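Local structure of ornithine carbamoyltransferase (3GD5) at residues 64-69 with 127-132; 71-76 with 306-311; 91-96 with 114-119; 185-190 with 220-225; 191-196 with 213-218. The protein probably catalyses reversible transfer of the carbamoyl group from carbamoyl phosphate to L-ornithine, giving L-citrulline and phosphate in arginine biosynthesis. All coordinates share one frame; numbering follows the deposited sequence.

Contact 1 (64-69 with 127-132)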
# COMPACT_ATOMS: atom_id res chain seq x y z
N VAL A 64 -18.84 -5.73 -17.81
CA VAL A 64 -20.25 -5.40 -17.99
C VAL A 64 -20.82 -5.98 -19.29
O VAL A 64 -21.91 -6.55 -19.29
CB VAL A 64 -20.48 -3.86 -17.96
CG1 VAL A 64 -19.64 -3.19 -19.02
CG2 VAL A 64 -21.96 -3.55 -18.19
N SER A 65 -20.09 -5.84 -20.39
CA SER A 65 -20.58 -6.36 -21.66
C SER A 65 -20.77 -7.89 -21.60
O SER A 65 -21.75 -8.41 -22.13
CB SER A 65 -19.63 -5.98 -22.81
OG SER A 65 -18.32 -6.49 -22.60
N PHE A 66 -19.85 -8.59 -20.96
CA PHE A 66 -19.98 -10.05 -20.84
C PHE A 66 -21.12 -10.47 -19.90
O PHE A 66 -21.85 -11.41 -20.20
CB PHE A 66 -18.69 -10.66 -20.32
CG PHE A 66 -17.79 -11.18 -21.39
CD1 PHE A 66 -18.15 -12.31 -22.12
CD2 PHE A 66 -16.59 -10.54 -21.68
CE1 PHE A 66 -17.32 -12.79 -23.13
CE2 PHE A 66 -15.76 -11.02 -22.69
CZ PHE A 66 -16.13 -12.14 -23.42
N THR A 67 -21.25 -9.77 -18.78
CA THR A 67 -22.27 -10.08 -17.78
C THR A 67 -23.69 -9.81 -18.24
O THR A 67 -24.59 -10.60 -17.96
CB THR A 67 -22.00 -9.33 -16.42
OG1 THR A 67 -23.11 -9.51 -15.53
CG2 THR A 67 -21.83 -7.85 -16.66
N VAL A 68 -23.92 -8.69 -18.93
CA VAL A 68 -25.25 -8.40 -19.41
C VAL A 68 -25.57 -9.38 -20.54
O VAL A 68 -26.73 -9.77 -20.71
CB VAL A 68 -25.37 -6.94 -19.93
CG1 VAL A 68 -26.77 -6.71 -20.51
CG2 VAL A 68 -25.13 -5.96 -18.77
N ALA A 69 -24.55 -9.78 -21.30
CA ALA A 69 -24.76 -10.73 -22.40
C ALA A 69 -25.28 -12.05 -21.83
O ALA A 69 -26.31 -12.56 -22.27
CB ALA A 69 -23.45 -10.97 -23.15
N PRO A 127 -15.58 -24.61 -22.04
CA PRO A 127 -15.29 -23.55 -23.01
C PRO A 127 -14.56 -22.36 -22.41
O PRO A 127 -14.97 -21.84 -21.37
CB PRO A 127 -16.67 -23.18 -23.54
CG PRO A 127 -17.46 -24.45 -23.39
CD PRO A 127 -17.01 -24.96 -22.04
N VAL A 128 -13.49 -21.92 -23.06
CA VAL A 128 -12.73 -20.77 -22.60
C VAL A 128 -12.73 -19.69 -23.68
O VAL A 128 -12.41 -19.96 -24.84
CB VAL A 128 -11.28 -21.14 -22.24
CG1 VAL A 128 -10.47 -19.87 -21.97
CG2 VAL A 128 -11.27 -22.04 -21.01
N ILE A 129 -13.08 -18.47 -23.29
CA ILE A 129 -13.13 -17.35 -24.21
C ILE A 129 -12.09 -16.32 -23.85
O ILE A 129 -11.92 -15.99 -22.67
CB ILE A 129 -14.52 -16.69 -24.17
CG1 ILE A 129 -15.59 -17.71 -24.54
CG2 ILE A 129 -14.56 -15.49 -25.11
CD1 ILE A 129 -16.99 -17.29 -24.14
N ASN A 130 -11.40 -15.81 -24.85
CA ASN A 130 -10.38 -14.79 -24.64
C ASN A 130 -11.08 -13.45 -24.47
O ASN A 130 -11.61 -12.89 -25.43
CB ASN A 130 -9.42 -14.73 -25.84
CG ASN A 130 -8.43 -13.59 -25.74
OD1 ASN A 130 -8.53 -12.74 -24.86
ND2 ASN A 130 -7.47 -13.55 -26.66
N ALA A 131 -11.09 -12.93 -23.24
CA ALA A 131 -11.72 -11.66 -22.94
C ALA A 131 -10.77 -10.55 -23.36
O ALA A 131 -11.19 -9.43 -23.67
CB ALA A 131 -12.02 -11.56 -21.45
N LEU A 132 -9.48 -10.87 -23.36
CA LEU A 132 -8.44 -9.94 -23.77
C LEU A 132 -7.07 -10.43 -23.29
O LEU A 132 -6.92 -10.88 -22.15
CB LEU A 132 -8.69 -8.54 -23.17
CG LEU A 132 -8.14 -7.33 -23.93
CD1 LEU A 132 -8.43 -6.06 -23.14
CD2 LEU A 132 -6.65 -7.48 -24.14

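Contact 2 (71-76 with 306-311)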
# COMPACT_ATOMS: atom_id res chain seq x y z
N TYR A 71 -26.65 -12.51 -18.95
CA TYR A 71 -27.96 -12.30 -18.33
C TYR A 71 -29.09 -12.32 -19.37
O TYR A 71 -30.18 -12.82 -19.09
CB TYR A 71 -28.01 -10.97 -17.58
CG TYR A 71 -27.27 -10.94 -16.26
CD1 TYR A 71 -26.86 -12.12 -15.63
CD2 TYR A 71 -27.00 -9.73 -15.64
CE1 TYR A 71 -26.19 -12.08 -14.41
CE2 TYR A 71 -26.33 -9.67 -14.43
CZ TYR A 71 -25.93 -10.84 -13.81
OH TYR A 71 -25.29 -10.76 -12.60
N GLN A 72 -28.83 -11.79 -20.55
CA GLN A 72 -29.86 -11.77 -21.58
C GLN A 72 -30.09 -13.15 -22.18
O GLN A 72 -31.10 -13.38 -22.84
CB GLN A 72 -29.51 -10.75 -22.67
CG GLN A 72 -29.67 -9.33 -22.18
CD GLN A 72 -29.58 -8.29 -23.28
OE1 GLN A 72 -29.85 -7.11 -23.06
NE2 GLN A 72 -29.20 -8.73 -24.47
N LEU A 73 -29.15 -14.06 -21.94
CA LEU A 73 -29.26 -15.43 -22.42
C LEU A 73 -29.91 -16.28 -21.33
O LEU A 73 -30.15 -17.47 -21.51
CB LEU A 73 -27.88 -15.99 -22.78
CG LEU A 73 -27.25 -15.40 -24.05
CD1 LEU A 73 -25.85 -15.95 -24.25
CD2 LEU A 73 -28.13 -15.74 -25.26
N GLY A 74 -30.19 -15.66 -20.18
CA GLY A 74 -30.82 -16.36 -19.08
C GLY A 74 -29.90 -17.15 -18.17
O GLY A 74 -30.35 -18.00 -17.39
N GLY A 75 -28.60 -16.88 -18.24
CA GLY A 75 -27.68 -17.60 -17.38
C GLY A 75 -27.18 -16.73 -16.24
O GLY A 75 -27.57 -15.55 -16.12
N GLN A 76 -26.32 -17.30 -15.40
CA GLN A 76 -25.75 -16.55 -14.29
C GLN A 76 -24.28 -16.26 -14.57
O GLN A 76 -23.68 -16.87 -15.47
CB GLN A 76 -25.90 -17.31 -12.97
CG GLN A 76 -27.09 -16.83 -12.14
CD GLN A 76 -27.05 -15.32 -11.87
OE1 GLN A 76 -25.97 -14.72 -11.72
NE2 GLN A 76 -28.22 -14.71 -11.80
N ALA A 306 -23.49 -13.89 -28.89
CA ALA A 306 -23.35 -14.89 -29.94
C ALA A 306 -22.24 -15.89 -29.60
O ALA A 306 -22.38 -17.08 -29.85
CB ALA A 306 -23.06 -14.22 -31.28
N VAL A 307 -21.12 -15.42 -29.04
CA VAL A 307 -20.06 -16.38 -28.70
C VAL A 307 -20.54 -17.28 -27.56
O VAL A 307 -20.42 -18.50 -27.65
CB VAL A 307 -18.73 -15.68 -28.27
CG1 VAL A 307 -18.31 -14.69 -29.33
CG2 VAL A 307 -18.89 -15.00 -26.93
N LEU A 308 -21.10 -16.68 -26.51
CA LEU A 308 -21.59 -17.45 -25.38
C LEU A 308 -22.59 -18.51 -25.87
O LEU A 308 -22.50 -19.69 -25.53
CB LEU A 308 -22.26 -16.53 -24.35
CG LEU A 308 -21.34 -15.54 -23.60
CD1 LEU A 308 -22.16 -14.56 -22.80
CD2 LEU A 308 -20.38 -16.30 -22.70
N ALA A 309 -23.54 -18.09 -26.70
CA ALA A 309 -24.53 -19.02 -27.22
C ALA A 309 -23.85 -20.13 -28.03
O ALA A 309 -24.10 -21.31 -27.81
CB ALA A 309 -25.53 -18.28 -28.09
N ALA A 310 -22.97 -19.73 -28.94
CA ALA A 310 -22.26 -20.68 -29.80
C ALA A 310 -21.41 -21.70 -29.07
O ALA A 310 -21.45 -22.88 -29.40
CB ALA A 310 -21.40 -19.92 -30.80
N LEU A 311 -20.63 -21.26 -28.08
CA LEU A 311 -19.74 -22.17 -27.36
C LEU A 311 -20.30 -22.88 -26.14
O LEU A 311 -19.76 -23.90 -25.72
CB LEU A 311 -18.45 -21.43 -26.98
CG LEU A 311 -17.66 -20.81 -28.13
CD1 LEU A 311 -16.26 -20.42 -27.64
CD2 LEU A 311 -17.54 -21.81 -29.27

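Contact 3 (91-96 with 114-119)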
# COMPACT_ATOMS: atom_id res chain seq x y z
N GLU A 91 -1.41 -20.12 -6.30
CA GLU A 91 -1.93 -21.41 -6.75
C GLU A 91 -1.73 -21.59 -8.25
O GLU A 91 -2.06 -20.70 -9.04
CB GLU A 91 -3.42 -21.53 -6.42
CG GLU A 91 -4.01 -22.90 -6.76
CD GLU A 91 -5.48 -23.05 -6.36
OE1 GLU A 91 -6.32 -22.23 -6.80
OE2 GLU A 91 -5.80 -24.00 -5.61
N PRO A 92 -1.20 -22.75 -8.67
CA PRO A 92 -0.98 -22.99 -10.10
C PRO A 92 -2.30 -23.02 -10.86
O PRO A 92 -3.31 -23.50 -10.35
CB PRO A 92 -0.22 -24.32 -10.12
CG PRO A 92 -0.61 -24.98 -8.84
CD PRO A 92 -0.66 -23.85 -7.85
N VAL A 93 -2.28 -22.49 -12.08
CA VAL A 93 -3.48 -22.44 -12.91
C VAL A 93 -4.13 -23.80 -13.18
O VAL A 93 -5.36 -23.90 -13.26
CB VAL A 93 -3.20 -21.76 -14.28
CG1 VAL A 93 -2.66 -20.36 -14.06
CG2 VAL A 93 -2.23 -22.59 -15.09
N ARG A 94 -3.32 -24.84 -13.31
CA ARG A 94 -3.88 -26.16 -13.57
C ARG A 94 -4.77 -26.62 -12.42
O ARG A 94 -5.73 -27.36 -12.63
CB ARG A 94 -2.77 -27.18 -13.84
CG ARG A 94 -1.72 -27.35 -12.76
CD ARG A 94 -0.74 -28.43 -13.19
NE ARG A 94 0.19 -28.84 -12.14
CZ ARG A 94 1.30 -28.18 -11.81
NH1 ARG A 94 1.63 -27.06 -12.43
NH2 ARG A 94 2.07 -28.66 -10.84
N ASP A 95 -4.48 -26.18 -11.20
CA ASP A 95 -5.32 -26.57 -10.07
C ASP A 95 -6.58 -25.71 -10.06
O ASP A 95 -7.69 -26.23 -9.96
CB ASP A 95 -4.57 -26.39 -8.74
CG ASP A 95 -3.46 -27.42 -8.55
OD1 ASP A 95 -3.34 -28.34 -9.38
OD2 ASP A 95 -2.72 -27.32 -7.56
N THR A 96 -6.41 -24.40 -10.19
CA THR A 96 -7.56 -23.52 -10.20
C THR A 96 -8.47 -23.76 -11.40
O THR A 96 -9.69 -23.65 -11.29
CB THR A 96 -7.13 -22.02 -10.12
OG1 THR A 96 -8.02 -21.21 -10.89
CG2 THR A 96 -5.71 -21.84 -10.59
N GLN A 114 -0.83 -14.95 -23.87
CA GLN A 114 -1.73 -15.84 -24.58
C GLN A 114 -1.52 -17.26 -24.05
O GLN A 114 -2.46 -18.03 -23.90
CB GLN A 114 -1.42 -15.81 -26.08
CG GLN A 114 -2.40 -16.57 -26.97
CD GLN A 114 -3.71 -15.83 -27.16
OE1 GLN A 114 -3.78 -14.62 -26.97
NE2 GLN A 114 -4.76 -16.55 -27.55
N THR A 115 -0.27 -17.59 -23.76
CA THR A 115 0.07 -18.92 -23.26
C THR A 115 -0.67 -19.28 -21.98
O THR A 115 -1.16 -20.40 -21.83
CB THR A 115 1.60 -19.07 -23.06
OG1 THR A 115 1.89 -20.41 -22.62
CG2 THR A 115 2.11 -18.08 -22.03
N GLU A 116 -0.77 -18.33 -21.05
CA GLU A 116 -1.47 -18.58 -19.80
C GLU A 116 -2.95 -18.86 -20.08
O GLU A 116 -3.58 -19.69 -19.43
CB GLU A 116 -1.35 -17.39 -18.84
CG GLU A 116 -2.18 -17.56 -17.57
CD GLU A 116 -1.82 -16.56 -16.49
OE1 GLU A 116 -1.84 -15.34 -16.76
OE2 GLU A 116 -1.53 -16.99 -15.35
N LEU A 117 -3.50 -18.14 -21.06
CA LEU A 117 -4.89 -18.31 -21.46
C LEU A 117 -5.10 -19.74 -21.93
O LEU A 117 -6.14 -20.35 -21.67
CB LEU A 117 -5.25 -17.35 -22.60
CG LEU A 117 -6.67 -17.49 -23.16
CD1 LEU A 117 -7.65 -17.13 -22.05
CD2 LEU A 117 -6.87 -16.58 -24.38
N GLU A 118 -4.10 -20.27 -22.62
CA GLU A 118 -4.16 -21.62 -23.15
C GLU A 118 -4.09 -22.65 -22.02
O GLU A 118 -4.70 -23.72 -22.11
CB GLU A 118 -3.03 -21.79 -24.17
CG GLU A 118 -3.10 -20.73 -25.27
CD GLU A 118 -1.89 -20.70 -26.19
OE1 GLU A 118 -0.75 -20.74 -25.68
OE2 GLU A 118 -2.09 -20.61 -27.42
N GLU A 119 -3.35 -22.32 -20.96
CA GLU A 119 -3.22 -23.18 -19.79
C GLU A 119 -4.63 -23.47 -19.26
O GLU A 119 -5.01 -24.62 -19.04
CB GLU A 119 -2.42 -22.47 -18.70
CG GLU A 119 -1.00 -22.93 -18.50
CD GLU A 119 -0.91 -24.25 -17.77
OE1 GLU A 119 -1.36 -25.27 -18.32
OE2 GLU A 119 -0.39 -24.28 -16.63

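Contact 4 (185-190 with 220-225)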
# COMPACT_ATOMS: atom_id res chain seq x y z
N ALA A 185 -5.30 -2.05 -44.05
CA ALA A 185 -4.01 -1.39 -44.09
C ALA A 185 -3.73 -0.94 -42.66
O ALA A 185 -4.51 -0.19 -42.07
CB ALA A 185 -4.08 -0.19 -45.03
N VAL A 186 -2.62 -1.42 -42.10
CA VAL A 186 -2.25 -1.07 -40.74
C VAL A 186 -1.02 -0.19 -40.73
O VAL A 186 0.07 -0.63 -41.12
CB VAL A 186 -2.01 -2.33 -39.89
CG1 VAL A 186 -1.05 -3.26 -40.61
CG2 VAL A 186 -1.43 -1.94 -38.53
N ALA A 187 -1.19 1.04 -40.27
CA ALA A 187 -0.10 2.00 -40.19
C ALA A 187 0.35 2.20 -38.74
O ALA A 187 -0.45 2.54 -37.87
CB ALA A 187 -0.54 3.34 -40.80
N THR A 188 1.64 1.99 -38.50
CA THR A 188 2.21 2.15 -37.16
C THR A 188 3.61 2.71 -37.24
O THR A 188 4.22 2.73 -38.31
CB THR A 188 2.35 0.79 -36.45
OG1 THR A 188 3.55 0.15 -36.90
CG2 THR A 188 1.17 -0.10 -36.73
N PRO A 189 4.14 3.18 -36.11
CA PRO A 189 5.51 3.71 -36.16
C PRO A 189 6.41 2.50 -36.41
O PRO A 189 5.97 1.35 -36.30
CB PRO A 189 5.70 4.30 -34.76
CG PRO A 189 4.31 4.73 -34.39
CD PRO A 189 3.48 3.56 -34.85
N GLU A 190 7.67 2.77 -36.75
CA GLU A 190 8.64 1.73 -37.06
C GLU A 190 8.77 0.56 -36.07
O GLU A 190 8.70 -0.61 -36.48
CB GLU A 190 10.02 2.36 -37.26
CG GLU A 190 11.10 1.38 -37.65
CD GLU A 190 12.37 2.10 -38.06
OE1 GLU A 190 12.32 2.86 -39.05
OE2 GLU A 190 13.41 1.90 -37.40
N PHE A 220 -1.55 8.37 -43.73
CA PHE A 220 -2.31 9.04 -44.78
C PHE A 220 -2.39 8.15 -46.01
O PHE A 220 -3.26 8.32 -46.85
CB PHE A 220 -1.68 10.38 -45.13
CG PHE A 220 -1.97 11.46 -44.14
CD1 PHE A 220 -1.09 11.72 -43.09
CD2 PHE A 220 -3.17 12.18 -44.21
CE1 PHE A 220 -1.39 12.68 -42.13
CE2 PHE A 220 -3.48 13.14 -43.25
CZ PHE A 220 -2.59 13.39 -42.21
N GLU A 221 -1.46 7.20 -46.10
CA GLU A 221 -1.42 6.26 -47.20
C GLU A 221 -2.49 5.21 -46.95
O GLU A 221 -3.32 4.93 -47.81
CB GLU A 221 -0.04 5.59 -47.27
CG GLU A 221 0.18 4.74 -48.50
CD GLU A 221 0.18 5.57 -49.78
OE1 GLU A 221 1.06 6.46 -49.92
OE2 GLU A 221 -0.70 5.34 -50.63
N ALA A 222 -2.45 4.64 -45.75
CA ALA A 222 -3.39 3.60 -45.35
C ALA A 222 -4.85 4.07 -45.40
O ALA A 222 -5.74 3.32 -45.81
CB ALA A 222 -3.05 3.12 -43.94
N ALA A 223 -5.08 5.31 -44.99
CA ALA A 223 -6.41 5.88 -44.95
C ALA A 223 -7.03 6.19 -46.32
O ALA A 223 -8.25 6.25 -46.45
CB ALA A 223 -6.41 7.15 -44.09
N ARG A 224 -6.19 6.39 -47.33
CA ARG A 224 -6.73 6.71 -48.65
C ARG A 224 -7.68 5.63 -49.14
O ARG A 224 -7.31 4.45 -49.24
CB ARG A 224 -5.60 6.93 -49.66
CG ARG A 224 -6.08 7.60 -50.95
CD ARG A 224 -4.95 8.25 -51.76
NE ARG A 224 -4.08 7.29 -52.44
CZ ARG A 224 -3.07 6.64 -51.87
NH1 ARG A 224 -2.79 6.84 -50.58
NH2 ARG A 224 -2.34 5.79 -52.58
N GLY A 225 -8.92 6.02 -49.41
CA GLY A 225 -9.92 5.09 -49.89
C GLY A 225 -10.52 4.14 -48.86
O GLY A 225 -11.25 3.21 -49.22

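Contact 5 (191-196 with 213-218)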
# COMPACT_ATOMS: atom_id res chain seq x y z
N GLY A 191 8.96 0.85 -34.79
CA GLY A 191 9.11 -0.24 -33.84
C GLY A 191 7.84 -0.77 -33.19
O GLY A 191 7.90 -1.59 -32.27
N PHE A 192 6.69 -0.32 -33.66
CA PHE A 192 5.43 -0.76 -33.07
C PHE A 192 4.53 -1.39 -34.11
O PHE A 192 3.34 -1.13 -34.13
CB PHE A 192 4.72 0.42 -32.41
CG PHE A 192 5.52 1.10 -31.33
CD1 PHE A 192 6.66 1.83 -31.66
CD2 PHE A 192 5.16 0.98 -29.99
CE1 PHE A 192 7.43 2.44 -30.67
CE2 PHE A 192 5.93 1.58 -28.99
CZ PHE A 192 7.07 2.31 -29.33
N THR A 193 5.10 -2.23 -34.96
CA THR A 193 4.34 -2.90 -36.00
C THR A 193 3.67 -4.16 -35.46
O THR A 193 4.06 -4.66 -34.40
CB THR A 193 5.24 -3.29 -37.20
OG1 THR A 193 6.21 -4.26 -36.77
CG2 THR A 193 5.97 -2.07 -37.75
N PRO A 194 2.65 -4.67 -36.17
CA PRO A 194 1.93 -5.88 -35.77
C PRO A 194 2.90 -7.05 -35.77
O PRO A 194 3.92 -7.01 -36.46
CB PRO A 194 0.88 -6.05 -36.86
CG PRO A 194 0.69 -4.67 -37.40
CD PRO A 194 2.09 -4.12 -37.41
N ASP A 195 2.58 -8.10 -35.02
CA ASP A 195 3.41 -9.29 -34.97
C ASP A 195 3.50 -9.87 -36.39
O ASP A 195 2.49 -10.30 -36.96
CB ASP A 195 2.76 -10.30 -34.02
CG ASP A 195 3.40 -11.67 -34.08
OD1 ASP A 195 4.38 -11.85 -34.84
OD2 ASP A 195 2.91 -12.57 -33.37
N PRO A 196 4.71 -9.90 -36.97
CA PRO A 196 4.91 -10.42 -38.33
C PRO A 196 4.24 -11.77 -38.60
O PRO A 196 3.86 -12.06 -39.74
CB PRO A 196 6.43 -10.48 -38.48
CG PRO A 196 6.94 -10.51 -37.06
CD PRO A 196 6.01 -9.55 -36.36
N VAL A 213 -3.75 -7.16 -47.63
CA VAL A 213 -3.23 -6.80 -46.32
C VAL A 213 -1.96 -5.99 -46.46
O VAL A 213 -1.03 -6.38 -47.16
CB VAL A 213 -2.92 -8.07 -45.49
CG1 VAL A 213 -2.21 -7.69 -44.19
CG2 VAL A 213 -4.20 -8.83 -45.20
N GLN A 214 -1.91 -4.85 -45.77
CA GLN A 214 -0.74 -3.98 -45.83
C GLN A 214 -0.28 -3.44 -44.49
O GLN A 214 -1.07 -2.90 -43.72
CB GLN A 214 -1.04 -2.80 -46.74
CG GLN A 214 -1.28 -3.15 -48.19
CD GLN A 214 -1.81 -1.96 -48.96
OE1 GLN A 214 -2.99 -1.60 -48.82
NE2 GLN A 214 -0.95 -1.34 -49.75
N ILE A 215 1.01 -3.60 -44.22
CA ILE A 215 1.61 -3.09 -42.99
C ILE A 215 2.45 -1.90 -43.45
O ILE A 215 3.54 -2.06 -44.00
CB ILE A 215 2.49 -4.15 -42.29
CG1 ILE A 215 3.34 -3.50 -41.19
CG2 ILE A 215 3.38 -4.85 -43.29
CD1 ILE A 215 2.56 -2.61 -40.23
N LEU A 216 1.92 -0.71 -43.22
CA LEU A 216 2.57 0.52 -43.65
C LEU A 216 3.08 1.38 -42.51
O LEU A 216 2.81 1.13 -41.33
CB LEU A 216 1.60 1.34 -44.49
CG LEU A 216 0.75 0.59 -45.52
CD1 LEU A 216 -0.15 1.57 -46.24
CD2 LEU A 216 1.65 -0.14 -46.51
N ARG A 217 3.80 2.43 -42.88
CA ARG A 217 4.35 3.36 -41.92
C ARG A 217 3.53 4.65 -41.97
O ARG A 217 3.26 5.26 -40.93
CB ARG A 217 5.81 3.64 -42.26
CG ARG A 217 6.58 4.41 -41.20
CD ARG A 217 6.74 3.61 -39.91
NE ARG A 217 7.47 2.36 -40.10
CZ ARG A 217 6.90 1.18 -40.30
NH1 ARG A 217 7.64 0.09 -40.46
NH2 ARG A 217 5.57 1.08 -40.33
N ASP A 218 3.10 5.04 -43.17
CA ASP A 218 2.32 6.27 -43.34
C ASP A 218 0.82 6.06 -43.18
O ASP A 218 0.21 5.27 -43.90
CB ASP A 218 2.58 6.89 -44.72
CG ASP A 218 1.63 8.05 -45.03
OD1 ASP A 218 1.47 8.96 -44.19
OD2 ASP A 218 1.04 8.05 -46.13

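Contact 1 (64-69 with 127-132)
Phe66 reaches from helix 60-72 to the end of strand 128-130, where its ring meets Ile129 and Ala131. Two neighbouring ring carbons do the touching. CZ lies 4.1 Å from Ile129 CG2, and CE2 stands 4.0 Å from Ala131 CB. Both methyls approach the ring obliquely. Phe66 CB already points at the strand, and chi1 of -96°, well past the staggered value near -60°, sets where CE2 and CZ land, between the two methyls. Phe66 CA and Ala131 CA are 8.7 Å apart. Ile129 answers with its short branch. At chi1 -59° its CG2 stands opposite the backbone N and faces the ring, while the longer CG1 arm ends in CD1, which packs on Leu308 CD2. Ala131 occupies the corner at which the chain turns away from the strand. No hydrogen bond crosses, and all three touching residues are buried, so this helix-on-sheet joint of the carbamoyl phosphate domain is purely apolar. Phe66 lies near Thr62 and Ala131 near Arg110, both of which probably bind carbamoyl phosphate. Phe66 also packs against Ala108 of strand 106-110, Cys139 of helix 138-152 and Gln304 of helix 293-312. Strand 128-130 forms one border of the parallel sheet in this chain, and helix 114-124 packs on it through Val128 and Asn130.

Contact 2 (71-76 with 306-311)
Leu73 provides most of the buried surface in this contact, giving up 60 Å² against 21 Å² for Leu308 and 20 Å² for Ala309. A single methyl makes the close approach: Leu73 CD1 is 3.6 Å from Leu308 CB and 4.0 Å from Ala309 N. It therefore rests on the base of one side chain and on the adjoining helix backbone, with Leu308 CD1 a little farther from Leu73 CD1 at 4.2 Å. Both leucines have CG opposite the carbonyl carbon (chi1 -71° for Leu73 and -67° for Leu308), and the two side chains pass at a slant. Leu308 sends its branched end past Leu73 toward Ala69 and Ile129, while Ala309 flanks the Leu73 methyl and also packs on Leu33 of helix 24-39. Leu73 has further apolar neighbours in Ala44 and Leu46. Directly after it, Gly74 takes a positive phi of 84°, and its N bonds to Tyr71 O at 3.0 Å. This is a Schellman motif ending helix 60-72, with Leu73 as the apolar residue just before the glycine. The other partner is the C-terminal helix 293-312, whose return from the Asp/Orn binding domain to pack on the carbamoyl phosphate domain is a feature of the transcarbamoylase fold.

Contact 3 (91-96 with 114-119)
Val93 stands between two glutamates of helix 114-124 and turns a different methyl to each. With chi1 at -57°, CG1 lies opposite the carbonyl carbon and faces Glu116, whereas CG2 falls between the backbone N and C and faces Glu119. Val93 and Glu119 cross at about a right angle. CG2 sits over the bend of the glutamate, 3.6 Å from Glu119 CB and an equal distance from Glu119 CG. The bend comes from chi2 at -76°, and it goes with CB and CG running alongside the valine methyl. In the model Glu119 OE2 comes 2.9 Å from Val93 CG2, too near for an ordinary carbon-oxygen contact, so the exact setting of that carboxylate is doubtful; the aliphatic part gives the firmer evidence. Glu116 arrives obliquely on an extended chain, its OE2 3.8 Å from Val93 CG1. No hydrogen bond or salt bridge links the segments, and the charged atoms of Arg94 and Glu119 are not in contact. Pro92 is the N-cap of helix 93-100, and its O accepts from Asp95 N at 3.0 Å and Thr96 N at 3.2 Å, which secures the first turn carrying Val93. Helix 114-124 turns its other flank to strand 128-130 through Leu117. On the far side of helix 93-100, Asp95 forms salt bridges with Arg98 and with Arg277 of a neighbouring subunit, placing this helix-helix contact at the rim of the carbamoyl phosphate domain beside a subunit boundary.

Contact 4 (185-190 with 220-225)
In the Rossmann-like sheet of the Asp/Orn binding domain, Ala185 and Ala187 of strand 183-187 form a small apolar seat for Ala222 of the short helix 219-223. The Ala222 methyl serves both: Ala222 CB lies 3.6 Å from Ala185 CB and 4.0 Å from Ala187 CB. The strand alanines, two residues apart, present their methyls on one face of the sheet. With single methyls on each side, the backbones come close, Ala185 CA and Ala222 CA being 5.2 Å apart. Strand 183-187 is inside the parallel sheet, between strands 213-216 and 159-163. Helix 219-223 follows directly on strand 213-216 and lies back over the strand next to it, so the chain has passed through a beta-alpha-beta unit (strand 183-187, helix 196-209, then strand 213-216) before closing this contact. Val186 points to the other face of the sheet, where Ile215 and Pro194 meet it. At the end of the helix, Arg224 turns back on Glu221, and its NH1 and NH2 both grip the one oxygen OE2, each at 2.6 Å. That oxygen lies practically in the guanidinium plane, but both hydrogen bonds are bent, with N-H...O angles of 138°. NH2 meets OE2 nearly along the C-O direction, while NH1 comes from well above the carboxylate plane. Beyond the strand, Thr188 OG1 donates to Pro189 O at 2.8 Å, tilted 26° from the carbonyl plane. Lys159 NZ bonds to the carbonyl oxygens of Ala222 and Arg224, linking the end of the helix to the beginning of strand 159-163.

Contact 5 (191-196 with 213-218)
Apolar packing joins Pro194 to Ile215, whose side chains meet at a slant. The end methyl Ile215 CD1 is directed at the proline ring, 4.0 Å from Pro194 CG, and Ile215 CG1 lies 4.0 Å from Pro194 CD. The modelled 3.2 Å between Ile215 CD1 and Pro194 CD is shorter than normal carbon-carbon contact and is doubtful. Ile215 gets there with CG1 opposite the backbone N (chi1 167°) and a turn at chi2 of 50° that lifts CD1 toward the loop; CD1 also approaches Thr193 CB at 4.1 Å. A second kind of contact sets a methyl beside a charged group. Thr193 CG2 lies 3.8 Å from Arg217 NH1, oblique to the guanidinium plane. The Arg217 chain leaves its backbone extended, then bends at both chi2 and chi3, which returns its end to the loop. There NH2 makes a weak hydrogen bond to Thr188 O. Polar bonds occur around the contact instead of across it: Asp195 OD1 caps helix 196-209 at Ala197 N, Asp218 OD1 caps helix 219-223 at Phe220 N, and Asp195 N bonds to His171. Loop 191-196 begins the beta-alpha-beta crossover from strand 183-187 through helix 196-209 to strand 213-216, outermost within this chain. With no hydrogen bond between the segments, it meets that strand by van der Waals contact of Pro194 and Thr193 with Ile215 and Arg217, while the aspartates cap the first turns of the two helices.

In the fold
From the N terminus, helix 60-72 opens contact 1 and the turn ending it opens contact 2. Contact 1 closes at strand 128-130, whereas contact 2 waits for helix 293-312, so the two cross; Ile129 and Leu308 touch where they meet. Between the ends of contact 1, contact 3 joins helices 93-100 and 114-124, and Leu117 packs on strand 128-130. Contacts 4 and 5 come later, in the second domain and on the opposite side of the chain's centre from contacts 1 and 2. Contact 5 closes within the span of contact 4, and contact 2 encloses contacts 3, 4 and 5. Neighbouring strands 183-187 and 213-216 unite contacts 4 and 5, while contact 2 ties the chain's end to the first domain.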